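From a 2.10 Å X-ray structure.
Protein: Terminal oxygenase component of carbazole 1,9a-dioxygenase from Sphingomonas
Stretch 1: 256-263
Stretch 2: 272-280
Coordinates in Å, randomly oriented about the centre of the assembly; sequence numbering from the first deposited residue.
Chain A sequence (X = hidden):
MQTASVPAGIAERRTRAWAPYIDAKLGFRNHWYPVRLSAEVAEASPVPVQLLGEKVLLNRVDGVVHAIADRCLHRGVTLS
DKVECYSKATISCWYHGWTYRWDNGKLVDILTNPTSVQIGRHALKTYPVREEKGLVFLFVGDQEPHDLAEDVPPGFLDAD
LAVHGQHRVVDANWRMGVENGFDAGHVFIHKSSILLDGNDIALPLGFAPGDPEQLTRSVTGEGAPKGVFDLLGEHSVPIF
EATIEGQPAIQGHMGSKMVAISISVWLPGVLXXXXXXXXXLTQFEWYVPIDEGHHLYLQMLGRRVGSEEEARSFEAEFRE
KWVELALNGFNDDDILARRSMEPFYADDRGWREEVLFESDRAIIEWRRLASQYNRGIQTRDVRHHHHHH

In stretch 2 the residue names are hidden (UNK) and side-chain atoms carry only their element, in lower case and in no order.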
# COMPACT_ATOMS: atom_id res chain seq x y z
N SER A 256 0.12 -47.91 9.08
CA SER A 256 -0.59 -49.00 8.42
C SER A 256 -1.69 -48.52 7.47
O SER A 256 -2.11 -49.27 6.59
CB SER A 256 -1.16 -49.96 9.46
OG SER A 256 -0.11 -50.69 10.09
N LYS A 257 -2.15 -47.28 7.64
CA LYS A 257 -3.18 -46.74 6.75
C LYS A 257 -2.52 -46.09 5.54
O LYS A 257 -1.79 -45.11 5.67
CB LYS A 257 -4.05 -45.72 7.48
CG LYS A 257 -4.93 -46.33 8.55
CD LYS A 257 -5.95 -45.32 9.06
CE LYS A 257 -6.91 -45.97 10.05
NZ LYS A 257 -7.99 -45.04 10.46
N MET A 258 -2.79 -46.66 4.36
CA MET A 258 -2.23 -46.16 3.11
C MET A 258 -3.17 -45.16 2.44
O MET A 258 -4.29 -45.50 2.07
CB MET A 258 -1.96 -47.33 2.16
CG MET A 258 -1.24 -48.50 2.82
SD MET A 258 0.30 -48.01 3.61
CE MET A 258 1.43 -48.12 2.23
N VAL A 259 -2.69 -43.93 2.28
CA VAL A 259 -3.49 -42.88 1.65
C VAL A 259 -2.72 -42.24 0.49
O VAL A 259 -1.56 -42.58 0.25
CB VAL A 259 -3.87 -41.77 2.66
CG1 VAL A 259 -4.85 -42.32 3.68
CG2 VAL A 259 -2.61 -41.24 3.34
N ALA A 260 -3.38 -41.33 -0.21
CA ALA A 260 -2.75 -40.65 -1.35
C ALA A 260 -2.15 -41.68 -2.29
O ALA A 260 -0.97 -41.61 -2.64
CB ALA A 260 -1.67 -39.68 -0.85
N ILE A 261 -2.97 -42.64 -2.68
CA ILE A 261 -2.56 -43.70 -3.59
C ILE A 261 -2.70 -43.20 -5.02
O ILE A 261 -1.90 -43.52 -5.89
CB ILE A 261 -3.43 -44.96 -3.39
CG1 ILE A 261 -3.11 -45.60 -2.03
CG2 ILE A 261 -3.21 -45.95 -4.53
CD1 ILE A 261 -3.99 -46.77 -1.67
N SER A 262 -3.74 -42.39 -5.24
CA SER A 262 -4.00 -41.83 -6.56
C SER A 262 -4.27 -40.34 -6.47
O SER A 262 -5.31 -39.92 -5.94
CB SER A 262 -5.20 -42.52 -7.20
OG SER A 262 -5.58 -41.85 -8.39
N ILE A 263 -3.34 -39.54 -6.98
CA ILE A 263 -3.49 -38.09 -6.98
C ILE A 263 -3.64 -37.62 -8.42
O ILE A 263 -2.99 -38.14 -9.33
CB ILE A 263 -2.25 -37.40 -6.36
CG1 ILE A 263 -1.98 -37.98 -4.98
CG2 ILE A 263 -2.49 -35.90 -6.26
CD1 ILE A 263 -0.79 -37.36 -4.28
N UNK A 272 -7.61 -33.97 -6.72
CA UNK A 272 -8.30 -35.14 -6.19
C UNK A 272 -7.25 -36.07 -5.59
O UNK A 272 -6.38 -36.58 -6.30
c UNK A 272 -10.51 -37.91 -7.83
c UNK A 272 -11.10 -39.21 -7.28
c UNK A 272 -9.07 -35.89 -7.28
c UNK A 272 -9.76 -37.15 -6.74
n UNK A 272 -11.80 -39.98 -8.35
N UNK A 273 -7.32 -36.27 -4.27
CA UNK A 273 -6.39 -37.15 -3.57
C UNK A 273 -7.22 -38.33 -3.07
O UNK A 273 -8.13 -38.17 -2.26
c UNK A 273 -5.08 -35.13 -2.87
c UNK A 273 -4.70 -37.32 -1.74
c UNK A 273 -5.73 -36.42 -2.39
N UNK A 274 -6.90 -39.52 -3.57
CA UNK A 274 -7.65 -40.71 -3.21
C UNK A 274 -6.80 -41.92 -2.81
O UNK A 274 -5.96 -42.37 -3.59
c UNK A 274 -8.57 -41.06 -4.38
c UNK A 274 -9.64 -42.05 -4.01
o UNK A 274 -10.11 -42.01 -2.85
o UNK A 274 -10.02 -42.86 -4.88
N UNK A 275 -6.99 -42.43 -1.59
CA UNK A 275 -7.92 -41.93 -0.57
C UNK A 275 -7.19 -40.98 0.37
O UNK A 275 -5.97 -41.04 0.48
c UNK A 275 -8.36 -43.21 0.14
c UNK A 275 -7.07 -43.98 0.18
c UNK A 275 -6.51 -43.78 -1.23
N UNK A 276 -7.92 -40.11 1.05
CA UNK A 276 -7.30 -39.16 1.96
C UNK A 276 -8.39 -38.31 2.62
O UNK A 276 -9.39 -37.99 1.98
c UNK A 276 -5.40 -37.47 2.06
c UNK A 276 -5.80 -36.25 2.59
c UNK A 276 -4.97 -35.55 3.46
c UNK A 276 -4.15 -37.98 2.41
c UNK A 276 -3.72 -36.07 3.81
c UNK A 276 -3.31 -37.28 3.28
c UNK A 276 -6.32 -38.26 1.18
N UNK A 277 -8.21 -37.94 3.90
CA UNK A 277 -7.09 -38.23 4.80
C UNK A 277 -7.21 -39.60 5.49
O UNK A 277 -6.54 -39.86 6.49
c UNK A 277 -7.17 -37.09 5.80
c UNK A 277 -8.65 -36.94 5.97
c UNK A 277 -9.17 -37.02 4.54
N UNK A 278 -8.07 -40.45 4.95
CA UNK A 278 -8.29 -41.78 5.50
C UNK A 278 -8.71 -42.69 4.36
O UNK A 278 -9.27 -42.23 3.36
c UNK A 278 -9.60 -43.07 7.26
o UNK A 278 -10.32 -43.93 6.70
o UNK A 278 -9.02 -43.27 8.35
c UNK A 278 -9.39 -41.73 6.57
N UNK A 279 -8.42 -43.99 4.48
CA UNK A 279 -8.78 -44.95 3.43
C UNK A 279 -10.27 -44.92 3.07
O UNK A 279 -10.67 -45.38 2.00
c UNK A 279 -7.59 -44.64 5.51
c UNK A 279 -7.13 -45.91 4.81
c UNK A 279 -8.34 -46.29 4.02
N UNK A 280 -11.09 -44.38 3.97
CA UNK A 280 -12.53 -44.32 3.73
C UNK A 280 -12.98 -42.97 3.19
O UNK A 280 -14.18 -42.72 3.07
c UNK A 280 -13.33 -44.59 5.02
c UNK A 280 -12.93 -45.95 5.62
o UNK A 280 -13.06 -43.55 5.96
O HOH W 1 -9.68 -46.27 8.44

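Position 272 carries four carbons in a row ending in a nitrogen, every chi angle t; its second side-chain carbon is the nearest, 5.3 Å from S262 O. An unbranched chain with a terminal amine is lysine, K272. Its backbone does the touching: K272 O receives a CA-H...O contact from I263 CA at 3.3 Å.

Position 273 has three carbons, the first carrying the other two, on the same face of the sheet as I263. One branch lies 3.9 Å from A260 CB. The fork at the beta carbon, with nothing beyond it, makes this valine, V273; its CG1 is that branch and also sits 4.3 Å from I263 CG1, a small apolar patch across a non-hydrogen-bonded pair.

At 274 two carbons lead to a pair of oxygens, on the sheet face of S262; the first carbon lies 3.8 Å from S262 O. The short carboxylate is aspartate, D274. The two backbones form the antiparallel hydrogen-bonded pair, S262 N to D274 O at 2.8 Å and D274 N to S262 O at 2.9 Å. D274 O also takes a weak bond from I261 N, 3.1 Å away, so one carbonyl serves two successive amides just where the strand pairing gives out.

Position 275 has three carbons closing a ring onto its own backbone nitrogen, and the one bonded to that nitrogen is 3.9 Å from I261 CD1. Such a ring defines proline, P275, here after a cis peptide bond. With no amide hydrogen it cannot donate as a strand residue would, but its carbonyl still accepts: A260 N reaches P275 O at 2.7 Å and a nearly straight 168°.

Position 276 shows one carbon and then a six-carbon ring with no heteroatom. One ring carbon of 276 lies 3.7 Å from V259 CG2, while A260 N is at the ring edge. This is phenylalanine, F276, and it is buried.

Position 277 again closes three carbons onto the backbone nitrogen after a cis peptide. Its CA-to-CB bond points away from stretch 1, yet backbone C of 277 lies 4.0 Å from V259 CG1: proline, P277.

At 278 two carbons again end in two oxygens, one of them 2.9 Å from K257 NZ. This is aspartate, D278; its CB points away, but the carboxylate comes nearer, and OD2 makes the salt bridge with K257 NZ. Water 1 links the pair again, accepting from NZ at 2.9 Å and donating to D278 OD1 at 3.0 Å.

Position 279 has three carbons closing a ring onto the backbone nitrogen, the one bonded to that nitrogen 4.0 Å from both K257 CD and V259 CG1: proline, P279.

Position 280 bears one carbon carrying an oxygen and a carbon: threonine, T280. It does not touch stretch 1, but its N and OG1 each donate to D278 OD1 at 2.9 Å.

The rules are legible. A short antiparallel pairing fixes the register, carbonyls 274 and 275 carry the bonding past its end, V259 packs among prolines and F276, and a charged pair ties the far end.

Stretch 2 (272-280) KVDPFPDPT
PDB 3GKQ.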